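Long-range contacts in SusD superfamily protein (Parabacteroides distasonis, PDB 3OTN), which probably binds carbohydrates or related nutrients at the bacterial outer membrane, as SusD-family proteins do: residues N262-S271 with Y278-I286; K305-G314 with M329-F340. All coordinates share one frame; numbering follows the deposited sequence.

From the N terminus, the chain leaves strand 249-253 and enters a long loop that contact 1 closes on itself, residues 262-271 meeting 278-286 just before strand 286-287. Contact 2 opens later: segment 305-314 comes against 329-340, closing the connection 315-328, which holds neither helix nor strand. The two contacts are in series, neither nested nor crossed, and their centres lie about 12 Å apart. They also touch: Phe268 packs on Phe339 and leans against Ile336, while Pro270 and Ile286 both rest on Tyr335. Segment 329-340 thus also meets contact 1, tying the paired strands of contact 2 to the folded loop and strand 286-287.

Contact 1: N262-S271 with Y278-I286; sequences NESVRIFLPS and YDLEYGSLI
Arg266 carries the charged part of this contact, held between Tyr278 and Tyr282, which approach from opposite sides. Its NE and NH2 grip Leu280 O side-on and within the guanidinium plane, NH2 at 3.0 Å from Leu280 O. NH2 also forms a salt bridge with Asp279 OD1 (2.7 Å), and NH1 pairs with Glu263 OE1, so one cation links two carboxylates. A bend at chi3 (78°) swings the guanidinium away from the line of its methylenes and toward these acceptors.

The aromatic contacts suit a long, partly apolar side chain. CG of Arg266 sits 3.3 Å from the centroid of the Tyr278 ring as a CH-pi contact, and Tyr282 OH lies over the guanidinium face, 3.2 Å from Arg266 CZ. Replacing Arg266 by an alanine is likely to leave Glu263, Asp279 and Leu280 O without their shared partner and to open a gap between the two tyrosines.

Backbone bonds fasten the end of residues 263-268, which wind helically without forming a regular helix: Tyr282 N donates to Arg266 O (3.2 Å), and Leu285 N to Ile267 O, which also takes a weak bond from Ser284 N. Gly283 has a positive phi (65°), and a side chain there would collide with Ser271 CB.

Apolar packing adds Ile267 CG2 on Leu285 CB (3.7 Å) and Phe268 CE1 on Leu285 CD2 (3.6 Å). One water joins Tyr278 OH, its donor, to Asn262 O and Glu263 OE2.

The arrangement is a salt-bridge network within an irregular connection between strands 249-253 and 286-287, folded back on itself in the SusD-family region.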
loop_
_atom_site.group_PDB
_atom_site.type_symbol
_atom_site.label_atom_id
_atom_site.label_comp_id
_atom_site.label_asym_id
_atom_site.label_seq_id
_atom_site.Cartn_x
_atom_site.Cartn_y
_atom_site.Cartn_z
ATOM N N ASN A 262 -15.830 -4.517 -0.572
ATOM C CA ASN A 262 -14.425 -4.936 -0.707
ATOM C C ASN A 262 -14.364 -6.327 -1.343
ATOM O O ASN A 262 -14.437 -7.351 -0.658
ATOM C CB ASN A 262 -13.727 -4.941 0.649
ATOM C CG ASN A 262 -12.277 -5.269 0.551
ATOM O OD1 ASN A 262 -11.808 -5.738 -0.478
ATOM N ND2 ASN A 262 -11.561 -5.101 1.653
ATOM N N GLU A 263 -14.226 -6.350 -2.662
ATOM C CA GLU A 263 -14.149 -7.609 -3.403
ATOM C C GLU A 263 -12.811 -8.295 -3.237
ATOM O O GLU A 263 -12.719 -9.470 -3.457
ATOM C CB GLU A 263 -14.504 -7.410 -4.891
ATOM C CG GLU A 263 -16.021 -7.128 -5.135
ATOM C CD GLU A 263 -16.956 -8.282 -4.677
ATOM O OE1 GLU A 263 -16.975 -9.314 -5.361
ATOM O OE2 GLU A 263 -17.700 -8.152 -3.655
ATOM N N SER A 264 -11.764 -7.559 -2.864
ATOM C CA SER A 264 -10.437 -8.141 -2.677
ATOM C C SER A 264 -10.384 -9.220 -1.601
ATOM O O SER A 264 -9.451 -10.044 -1.605
ATOM C CB SER A 264 -9.382 -7.071 -2.398
ATOM O OG SER A 264 -9.467 -6.483 -1.098
ATOM N N VAL A 265 -11.368 -9.237 -0.692
ATOM C CA VAL A 265 -11.470 -10.317 0.302
ATOM C C VAL A 265 -11.396 -11.703 -0.383
ATOM O O VAL A 265 -10.729 -12.607 0.103
ATOM C CB VAL A 265 -12.745 -10.126 1.187
ATOM C CG1 VAL A 265 -13.047 -11.381 2.033
ATOM C CG2 VAL A 265 -12.596 -8.874 2.065
ATOM N N ARG A 266 -12.007 -11.814 -1.562
ATOM C CA ARG A 266 -12.080 -13.079 -2.334
ATOM C C ARG A 266 -10.752 -13.506 -2.984
ATOM O O ARG A 266 -10.575 -14.684 -3.327
ATOM C CB ARG A 266 -13.087 -12.912 -3.490
ATOM C CG ARG A 266 -14.491 -12.618 -3.100
ATOM C CD ARG A 266 -15.297 -12.054 -4.289
ATOM N NE ARG A 266 -15.692 -13.120 -5.180
ATOM C CZ ARG A 266 -16.557 -13.012 -6.191
ATOM N NH1 ARG A 266 -17.147 -11.862 -6.482
ATOM N NH2 ARG A 266 -16.821 -14.092 -6.930
ATOM N N ILE A 267 -9.868 -12.538 -3.189
ATOM C CA ILE A 267 -8.521 -12.730 -3.779
ATOM C C ILE A 267 -7.669 -13.732 -3.002
ATOM O O ILE A 267 -6.932 -14.524 -3.603
ATOM C CB ILE A 267 -7.778 -11.336 -3.865
ATOM C CG1 ILE A 267 -8.427 -10.436 -4.937
ATOM C CG2 ILE A 267 -6.283 -11.422 -4.135
ATOM C CD1 ILE A 267 -8.240 -10.912 -6.279
ATOM N N PHE A 268 -7.789 -13.689 -1.675
ATOM C CA PHE A 268 -6.973 -14.500 -0.768
ATOM C C PHE A 268 -7.526 -15.886 -0.480
ATOM O O PHE A 268 -6.813 -16.738 0.058
ATOM C CB PHE A 268 -6.800 -13.766 0.560
ATOM C CG PHE A 268 -6.280 -12.364 0.406
ATOM C CD1 PHE A 268 -4.931 -12.117 0.284
ATOM C CD2 PHE A 268 -7.155 -11.292 0.357
ATOM C CE1 PHE A 268 -4.446 -10.817 0.125
ATOM C CE2 PHE A 268 -6.683 -10.001 0.196
ATOM C CZ PHE A 268 -5.327 -9.759 0.084
ATOM N N LEU A 269 -8.772 -16.135 -0.867
ATOM C CA LEU A 269 -9.469 -17.348 -0.474
ATOM C C LEU A 269 -9.066 -18.433 -1.455
ATOM O O LEU A 269 -8.878 -18.114 -2.615
ATOM C CB LEU A 269 -10.987 -17.140 -0.519
ATOM C CG LEU A 269 -11.610 -16.042 0.357
ATOM C CD1 LEU A 269 -13.154 -15.927 0.163
ATOM C CD2 LEU A 269 -11.233 -16.273 1.788
ATOM N N PRO A 270 -8.902 -19.695 -1.003
ATOM C CA PRO A 270 -8.458 -20.798 -1.889
ATOM C C PRO A 270 -9.362 -21.004 -3.076
ATOM O O PRO A 270 -10.575 -21.101 -2.904
ATOM C CB PRO A 270 -8.465 -22.053 -0.963
ATOM C CG PRO A 270 -9.156 -21.642 0.272
ATOM C CD PRO A 270 -9.015 -20.150 0.390
ATOM N N SER A 271 -8.773 -21.066 -4.265
ATOM C CA SER A 271 -9.540 -21.068 -5.510
ATOM C C SER A 271 -10.548 -22.200 -5.606
ATOM O O SER A 271 -10.225 -23.350 -5.294
ATOM C CB SER A 271 -8.632 -21.161 -6.740
ATOM O OG SER A 271 -9.386 -20.858 -7.919
ATOM N N TYR A 278 -19.429 -16.372 -1.292
ATOM C CA TYR A 278 -19.229 -15.812 -2.627
ATOM C C TYR A 278 -19.532 -16.860 -3.701
ATOM O O TYR A 278 -19.369 -18.057 -3.461
ATOM C CB TYR A 278 -17.797 -15.334 -2.788
ATOM C CG TYR A 278 -17.442 -14.166 -1.901
ATOM C CD1 TYR A 278 -17.823 -12.868 -2.247
ATOM C CD2 TYR A 278 -16.709 -14.347 -0.727
ATOM C CE1 TYR A 278 -17.517 -11.777 -1.422
ATOM C CE2 TYR A 278 -16.378 -13.264 0.100
ATOM C CZ TYR A 278 -16.784 -11.975 -0.249
ATOM O OH TYR A 278 -16.436 -10.891 0.570
ATOM N N ASP A 279 -19.949 -16.426 -4.886
ATOM C CA ASP A 279 -20.186 -17.411 -5.950
ATOM C C ASP A 279 -18.906 -18.151 -6.385
ATOM O O ASP A 279 -18.983 -19.312 -6.805
ATOM C CB ASP A 279 -20.982 -16.846 -7.137
ATOM C CG ASP A 279 -20.339 -15.656 -7.780
ATOM O OD1 ASP A 279 -19.255 -15.230 -7.350
ATOM O OD2 ASP A 279 -20.931 -15.139 -8.747
ATOM N N LEU A 280 -17.746 -17.497 -6.248
ATOM C CA LEU A 280 -16.438 -18.115 -6.518
ATOM C C LEU A 280 -15.320 -17.453 -5.724
ATOM O O LEU A 280 -15.289 -16.225 -5.579
ATOM C CB LEU A 280 -16.090 -18.027 -8.010
ATOM C CG LEU A 280 -16.743 -19.099 -8.937
ATOM C CD1 LEU A 280 -16.240 -18.973 -10.380
ATOM C CD2 LEU A 280 -16.536 -20.565 -8.439
ATOM N N GLU A 281 -14.409 -18.276 -5.210
ATOM C CA GLU A 281 -13.200 -17.801 -4.586
ATOM C C GLU A 281 -12.116 -17.782 -5.659
ATOM O O GLU A 281 -12.048 -18.696 -6.468
ATOM C CB GLU A 281 -12.789 -18.745 -3.465
ATOM C CG GLU A 281 -13.838 -18.902 -2.388
ATOM C CD GLU A 281 -14.816 -20.061 -2.597
ATOM O OE1 GLU A 281 -14.550 -20.994 -3.402
ATOM O OE2 GLU A 281 -15.843 -20.067 -1.893
ATOM N N TYR A 282 -11.284 -16.744 -5.652
ATOM C CA TYR A 282 -10.355 -16.487 -6.726
ATOM C C TYR A 282 -9.023 -17.174 -6.557
ATOM O O TYR A 282 -8.482 -17.677 -7.533
ATOM C CB TYR A 282 -10.081 -14.993 -6.847
ATOM C CG TYR A 282 -11.276 -14.145 -7.217
ATOM C CD1 TYR A 282 -12.132 -14.515 -8.248
ATOM C CD2 TYR A 282 -11.502 -12.924 -6.595
ATOM C CE1 TYR A 282 -13.213 -13.723 -8.610
ATOM C CE2 TYR A 282 -12.586 -12.108 -6.968
ATOM C CZ TYR A 282 -13.429 -12.522 -7.971
ATOM O OH TYR A 282 -14.494 -11.745 -8.351
ATOM N N GLY A 283 -8.455 -17.121 -5.347
ATOM C CA GLY A 283 -7.144 -17.705 -5.132
ATOM C C GLY A 283 -6.028 -17.018 -5.910
ATOM O O GLY A 283 -5.082 -17.692 -6.297
ATOM N N SER A 284 -6.134 -15.704 -6.102
ATOM C CA SER A 284 -5.173 -14.904 -6.916
ATOM C C SER A 284 -3.902 -14.459 -6.181
ATOM O O SER A 284 -2.939 -13.984 -6.819
ATOM C CB SER A 284 -5.811 -13.591 -7.402
ATOM O OG SER A 284 -6.988 -13.775 -8.090
ATOM N N LEU A 285 -3.932 -14.496 -4.847
ATOM C CA LEU A 285 -2.774 -14.126 -4.034
ATOM C C LEU A 285 -2.604 -15.142 -2.905
ATOM O O LEU A 285 -3.419 -15.233 -1.974
ATOM C CB LEU A 285 -2.884 -12.701 -3.499
ATOM C CG LEU A 285 -1.568 -12.047 -3.039
ATOM C CD1 LEU A 285 -0.553 -11.887 -4.188
ATOM C CD2 LEU A 285 -1.885 -10.674 -2.431
ATOM N N ILE A 286 -1.569 -15.954 -3.059
ATOM C CA ILE A 286 -1.312 -17.096 -2.224
ATOM C C ILE A 286 0.095 -16.884 -1.669
ATOM O O ILE A 286 1.001 -16.622 -2.454
ATOM C CB ILE A 286 -1.338 -18.363 -3.105
ATOM C CG1 ILE A 286 -2.650 -18.452 -3.906
ATOM C CG2 ILE A 286 -1.121 -19.659 -2.246
ATOM C CD1 ILE A 286 -3.909 -18.493 -3.044
HETATM O O HOH W 1 -16.989 -8.403 -0.700
HETATM O O HOH W 2 -15.247 -9.245 -7.615
HETATM O O HOH W 3 -4.118 -16.594 0.216
#

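Contact 2: K305-G314 with M329-F340; sequences KQYFFTNYKG and MDLNGYYIYKFF. With EDO (1,2-ethanediol), chain O.
Tyr307 O is gripped by two successive backbone amides, Tyr337 N at 2.8 Å and, more weakly, Lys338 N, where the second segment enters a type I turn from Tyr337 to Phe340. Next along, Phe309 and Tyr335 form a hydrogen-bonded antiparallel pair, with Phe309 N 2.8 Å from Tyr335 O. Beyond the corner at Thr310, Leu331 N bonds to Thr310 O, and Tyr312 and Met329, a selenomethionine, form a second such pair. Gly333 O, buried near Thr310 CA, finds no conventional partner.

Phe309 is central to the aromatic packing. Its CG stands between the backbone N and carbonyl carbon (chi1 75°), which sets the ring between Tyr337, whose CD1 is 3.4 Å from Phe309 CG over one face, and Leu331 CD1 over the other. Phe340 turns its edge to the Phe309 ring, with planes at 69°, and its CZ lies 3.4 Å from Tyr312 CZ over the Tyr312 ring. A phenylalanine suits this place, offering both faces as well as receiving that edge.

Two lysines use their methylenes as apolar cover. Lys305 CG lies over the Tyr337 ring, while NZ curls back to Asn311 O and OD1. Extended Lys338 runs alongside Tyr307, with CD 3.7 Å from the Tyr307 ring centroid; its NZ bonds to Cys419 O and forms a salt bridge with Glu421.

Where the other segment turns at Asn332 and Gly333, Asp330 OD1 accepts from Asn332 N, an Asx turn. Asn311 ND2 donates almost straight (177°) to O1 of 1,2-ethanediol at 2.8 Å, probably from the crystallisation liquor.

Strand 308-312 thus pairs antiparallel first with 334-336 and, past Thr310, with 329-331, both chains bending together beside the aromatic cluster, in the SusD-family region.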
loop_
_atom_site.group_PDB
_atom_site.type_symbol
_atom_site.label_atom_id
_atom_site.label_comp_id
_atom_site.label_asym_id
_atom_site.label_seq_id
_atom_site.Cartn_x
_atom_site.Cartn_y
_atom_site.Cartn_z
ATOM N N LYS A 305 -4.957 -19.354 11.795
ATOM C CA LYS A 305 -5.957 -18.281 11.803
ATOM C C LYS A 305 -5.513 -16.990 12.524
ATOM O O LYS A 305 -6.310 -16.299 13.169
ATOM C CB LYS A 305 -7.347 -18.816 12.256
ATOM C CG LYS A 305 -7.944 -19.780 11.198
ATOM C CD LYS A 305 -9.253 -20.408 11.605
ATOM C CE LYS A 305 -9.668 -21.525 10.665
ATOM N NZ LYS A 305 -8.831 -22.780 10.781
ATOM N N GLN A 306 -4.235 -16.664 12.351
ATOM C CA GLN A 306 -3.710 -15.344 12.639
ATOM C C GLN A 306 -3.502 -14.742 11.265
ATOM O O GLN A 306 -4.483 -14.372 10.646
ATOM C CB GLN A 306 -2.465 -15.418 13.532
ATOM C CG GLN A 306 -2.830 -15.954 14.938
ATOM C CD GLN A 306 -3.709 -14.994 15.763
ATOM O OE1 GLN A 306 -3.759 -13.798 15.517
ATOM N NE2 GLN A 306 -4.358 -15.527 16.769
ATOM N N TYR A 307 -2.286 -14.680 10.745
ATOM C CA TYR A 307 -2.085 -14.150 9.401
ATOM C C TYR A 307 -2.368 -15.168 8.308
ATOM O O TYR A 307 -2.671 -14.788 7.159
ATOM C CB TYR A 307 -0.668 -13.614 9.272
ATOM C CG TYR A 307 -0.430 -12.202 9.752
ATOM C CD1 TYR A 307 -1.397 -11.457 10.441
ATOM C CD2 TYR A 307 0.799 -11.596 9.515
ATOM C CE1 TYR A 307 -1.159 -10.138 10.815
ATOM C CE2 TYR A 307 1.037 -10.260 9.877
ATOM C CZ TYR A 307 0.066 -9.549 10.545
ATOM O OH TYR A 307 0.307 -8.252 10.944
ATOM N N PHE A 308 -2.261 -16.454 8.653
ATOM C CA PHE A 308 -2.425 -17.538 7.696
ATOM C C PHE A 308 -3.425 -18.560 8.203
ATOM O O PHE A 308 -3.670 -18.660 9.421
ATOM C CB PHE A 308 -1.060 -18.208 7.397
ATOM C CG PHE A 308 -0.008 -17.228 6.978
ATOM C CD1 PHE A 308 -0.120 -16.560 5.772
ATOM C CD2 PHE A 308 1.038 -16.885 7.848
ATOM C CE1 PHE A 308 0.840 -15.612 5.402
ATOM C CE2 PHE A 308 1.967 -15.928 7.505
ATOM C CZ PHE A 308 1.886 -15.295 6.281
ATOM N N PHE A 309 -3.990 -19.317 7.269
ATOM C CA PHE A 309 -4.845 -20.471 7.588
ATOM C C PHE A 309 -4.622 -21.617 6.622
ATOM O O PHE A 309 -4.051 -21.443 5.549
ATOM C CB PHE A 309 -6.330 -20.100 7.770
ATOM C CG PHE A 309 -7.109 -19.793 6.503
ATOM C CD1 PHE A 309 -6.685 -18.842 5.584
ATOM C CD2 PHE A 309 -8.369 -20.391 6.300
ATOM C CE1 PHE A 309 -7.466 -18.513 4.448
ATOM C CE2 PHE A 309 -9.149 -20.077 5.167
ATOM C CZ PHE A 309 -8.704 -19.136 4.245
ATOM N N THR A 310 -4.996 -22.810 7.077
ATOM C CA THR A 310 -4.724 -24.075 6.373
ATOM C C THR A 310 -5.925 -25.024 6.376
ATOM O O THR A 310 -5.884 -26.066 5.736
ATOM C CB THR A 310 -3.562 -24.822 7.060
ATOM O OG1 THR A 310 -3.943 -25.123 8.401
ATOM C CG2 THR A 310 -2.293 -24.005 7.090
ATOM N N ASN A 311 -6.968 -24.702 7.140
ATOM C CA ASN A 311 -8.206 -25.435 7.102
ATOM C C ASN A 311 -9.408 -24.495 7.339
ATOM O O ASN A 311 -9.269 -23.397 7.901
ATOM C CB ASN A 311 -8.167 -26.581 8.132
ATOM C CG ASN A 311 -8.210 -26.078 9.571
ATOM O OD1 ASN A 311 -9.179 -25.458 9.989
ATOM N ND2 ASN A 311 -7.163 -26.359 10.331
ATOM N N TYR A 312 -10.577 -24.933 6.898
ATOM C CA TYR A 312 -11.830 -24.197 7.123
ATOM C C TYR A 312 -12.965 -25.201 6.998
ATOM O O TYR A 312 -12.744 -26.387 7.229
ATOM C CB TYR A 312 -11.955 -22.958 6.192
ATOM C CG TYR A 312 -12.769 -21.837 6.804
ATOM C CD1 TYR A 312 -12.281 -21.089 7.871
ATOM C CD2 TYR A 312 -14.059 -21.538 6.332
ATOM C CE1 TYR A 312 -13.064 -20.069 8.479
ATOM C CE2 TYR A 312 -14.833 -20.528 6.931
ATOM C CZ TYR A 312 -14.323 -19.799 7.991
ATOM O OH TYR A 312 -15.103 -18.826 8.554
ATOM N N LYS A 313 -14.195 -24.756 6.842
ATOM C CA LYS A 313 -15.317 -25.659 6.592
ATOM C C LYS A 313 -15.944 -25.238 5.277
ATOM O O LYS A 313 -15.884 -24.064 4.909
ATOM C CB LYS A 313 -16.350 -25.562 7.717
ATOM C CG LYS A 313 -15.796 -25.814 9.125
ATOM C CD LYS A 313 -16.920 -26.032 10.177
ATOM C CE LYS A 313 -16.377 -25.960 11.606
ATOM N NZ LYS A 313 -17.371 -26.368 12.637
ATOM N N GLY A 314 -16.530 -26.191 4.570
ATOM C CA GLY A 314 -17.289 -25.888 3.365
ATOM C C GLY A 314 -18.528 -25.083 3.725
ATOM O O GLY A 314 -19.145 -25.312 4.755
HETATM N N MSE A 329 -12.534 -29.039 6.279
HETATM C CA MSE A 329 -11.820 -29.113 5.009
HETATM C C MSE A 329 -10.376 -28.675 5.251
HETATM O O MSE A 329 -10.103 -27.518 5.658
HETATM C CB MSE A 329 -12.406 -28.162 3.973
HETATM C CG MSE A 329 -13.580 -28.702 3.145
HETATM SE SE MSE A 329 -14.225 -27.262 1.982
HETATM C CE MSE A 329 -12.520 -27.004 1.098
ATOM N N ASP A 330 -9.466 -29.597 4.970
ATOM C CA ASP A 330 -8.060 -29.315 4.881
ATOM C C ASP A 330 -7.860 -28.571 3.558
ATOM O O ASP A 330 -8.229 -29.075 2.508
ATOM C CB ASP A 330 -7.288 -30.651 4.904
ATOM C CG ASP A 330 -5.805 -30.471 5.105
ATOM O OD1 ASP A 330 -5.249 -29.437 4.669
ATOM O OD2 ASP A 330 -5.194 -31.400 5.687
ATOM N N LEU A 331 -7.266 -27.386 3.590
ATOM C CA LEU A 331 -7.003 -26.632 2.347
ATOM C C LEU A 331 -5.698 -27.053 1.664
ATOM O O LEU A 331 -5.388 -26.578 0.564
ATOM C CB LEU A 331 -6.978 -25.133 2.634
ATOM C CG LEU A 331 -8.218 -24.571 3.333
ATOM C CD1 LEU A 331 -7.969 -23.091 3.699
ATOM C CD2 LEU A 331 -9.446 -24.769 2.470
ATOM N N ASN A 332 -4.936 -27.913 2.323
ATOM C CA ASN A 332 -3.707 -28.505 1.772
ATOM C C ASN A 332 -2.682 -27.445 1.352
ATOM O O ASN A 332 -2.053 -27.558 0.311
ATOM C CB ASN A 332 -4.013 -29.447 0.581
ATOM C CG ASN A 332 -5.003 -30.530 0.927
ATOM O OD1 ASN A 332 -6.020 -30.683 0.245
ATOM N ND2 ASN A 332 -4.720 -31.299 1.992
ATOM N N GLY A 333 -2.504 -26.432 2.186
ATOM C CA GLY A 333 -1.529 -25.370 1.910
ATOM C C GLY A 333 -1.766 -24.188 2.807
ATOM O O GLY A 333 -2.784 -24.128 3.495
ATOM N N TYR A 334 -0.843 -23.235 2.787
ATOM C CA TYR A 334 -1.057 -21.976 3.495
ATOM C C TYR A 334 -1.832 -20.985 2.625
ATOM O O TYR A 334 -1.570 -20.836 1.434
ATOM C CB TYR A 334 0.269 -21.339 3.901
ATOM C CG TYR A 334 1.169 -22.233 4.744
ATOM C CD1 TYR A 334 0.807 -22.602 6.035
ATOM C CD2 TYR A 334 2.428 -22.626 4.273
ATOM C CE1 TYR A 334 1.658 -23.394 6.827
ATOM C CE2 TYR A 334 3.275 -23.417 5.043
ATOM C CZ TYR A 334 2.897 -23.788 6.322
ATOM O OH TYR A 334 3.776 -24.565 7.069
ATOM N N TYR A 335 -2.783 -20.302 3.251
ATOM C CA TYR A 335 -3.494 -19.196 2.635
ATOM C C TYR A 335 -3.488 -18.000 3.575
ATOM O O TYR A 335 -3.355 -18.160 4.806
ATOM C CB TYR A 335 -4.907 -19.625 2.293
ATOM C CG TYR A 335 -4.914 -20.697 1.234
ATOM C CD1 TYR A 335 -4.967 -20.352 -0.121
ATOM C CD2 TYR A 335 -4.803 -22.056 1.572
ATOM C CE1 TYR A 335 -4.924 -21.339 -1.126
ATOM C CE2 TYR A 335 -4.758 -23.051 0.573
ATOM C CZ TYR A 335 -4.826 -22.681 -0.768
ATOM O OH TYR A 335 -4.800 -23.638 -1.757
ATOM N N ILE A 336 -3.606 -16.811 2.993
ATOM C CA ILE A 336 -3.675 -15.584 3.769
ATOM C C ILE A 336 -5.036 -15.420 4.429
ATOM O O ILE A 336 -6.056 -15.360 3.757
ATOM C CB ILE A 336 -3.314 -14.350 2.936
ATOM C CG1 ILE A 336 -1.831 -14.428 2.527
ATOM C CG2 ILE A 336 -3.569 -13.081 3.804
ATOM C CD1 ILE A 336 -1.465 -13.756 1.166
ATOM N N TYR A 337 -5.007 -15.373 5.760
ATOM C CA TYR A 337 -6.151 -15.132 6.633
ATOM C C TYR A 337 -6.185 -13.703 7.172
ATOM O O TYR A 337 -7.190 -13.288 7.754
ATOM C CB TYR A 337 -6.074 -16.087 7.842
ATOM C CG TYR A 337 -7.366 -16.351 8.566
ATOM C CD1 TYR A 337 -8.423 -17.013 7.940
ATOM C CD2 TYR A 337 -7.543 -15.950 9.906
ATOM C CE1 TYR A 337 -9.623 -17.282 8.630
ATOM C CE2 TYR A 337 -8.753 -16.216 10.581
ATOM C CZ TYR A 337 -9.770 -16.888 9.942
ATOM O OH TYR A 337 -10.950 -17.151 10.608
ATOM N N LYS A 338 -5.116 -12.936 6.936
ATOM C CA LYS A 338 -4.951 -11.568 7.495
ATOM C C LYS A 338 -6.147 -10.626 7.248
ATOM O O LYS A 338 -6.497 -9.793 8.103
ATOM C CB LYS A 338 -3.660 -10.994 6.930
ATOM C CG LYS A 338 -3.121 -9.778 7.553
ATOM C CD LYS A 338 -1.687 -9.553 7.067
ATOM C CE LYS A 338 -1.193 -8.232 7.527
ATOM N NZ LYS A 338 0.251 -8.023 7.293
ATOM N N PHE A 339 -6.828 -10.831 6.127
ATOM C CA PHE A 339 -7.930 -9.968 5.685
ATOM C C PHE A 339 -9.265 -10.706 5.588
ATOM O O PHE A 339 -10.133 -10.284 4.868
ATOM C CB PHE A 339 -7.554 -9.366 4.334
ATOM C CG PHE A 339 -6.168 -8.758 4.314
ATOM C CD1 PHE A 339 -5.860 -7.690 5.147
ATOM C CD2 PHE A 339 -5.172 -9.258 3.477
ATOM C CE1 PHE A 339 -4.591 -7.102 5.127
ATOM C CE2 PHE A 339 -3.897 -8.677 3.459
ATOM C CZ PHE A 339 -3.623 -7.593 4.280
ATOM N N PHE A 340 -9.431 -11.749 6.397
ATOM C CA PHE A 340 -10.609 -12.615 6.367
ATOM C C PHE A 340 -11.785 -11.995 7.161
ATOM O O PHE A 340 -11.974 -12.216 8.369
ATOM C CB PHE A 340 -10.190 -13.994 6.872
ATOM C CG PHE A 340 -11.176 -15.099 6.614
ATOM C CD1 PHE A 340 -12.259 -15.327 7.481
ATOM C CD2 PHE A 340 -10.949 -16.009 5.579
ATOM C CE1 PHE A 340 -13.128 -16.412 7.253
ATOM C CE2 PHE A 340 -11.804 -17.041 5.346
ATOM C CZ PHE A 340 -12.897 -17.260 6.194
HETATM C C1 EDO O . -4.899 -28.984 8.404
HETATM O O1 EDO O . -5.008 -27.881 9.299
HETATM C C2 EDO O . -3.458 -29.501 8.413
HETATM O O2 EDO O . -2.620 -28.572 7.729
#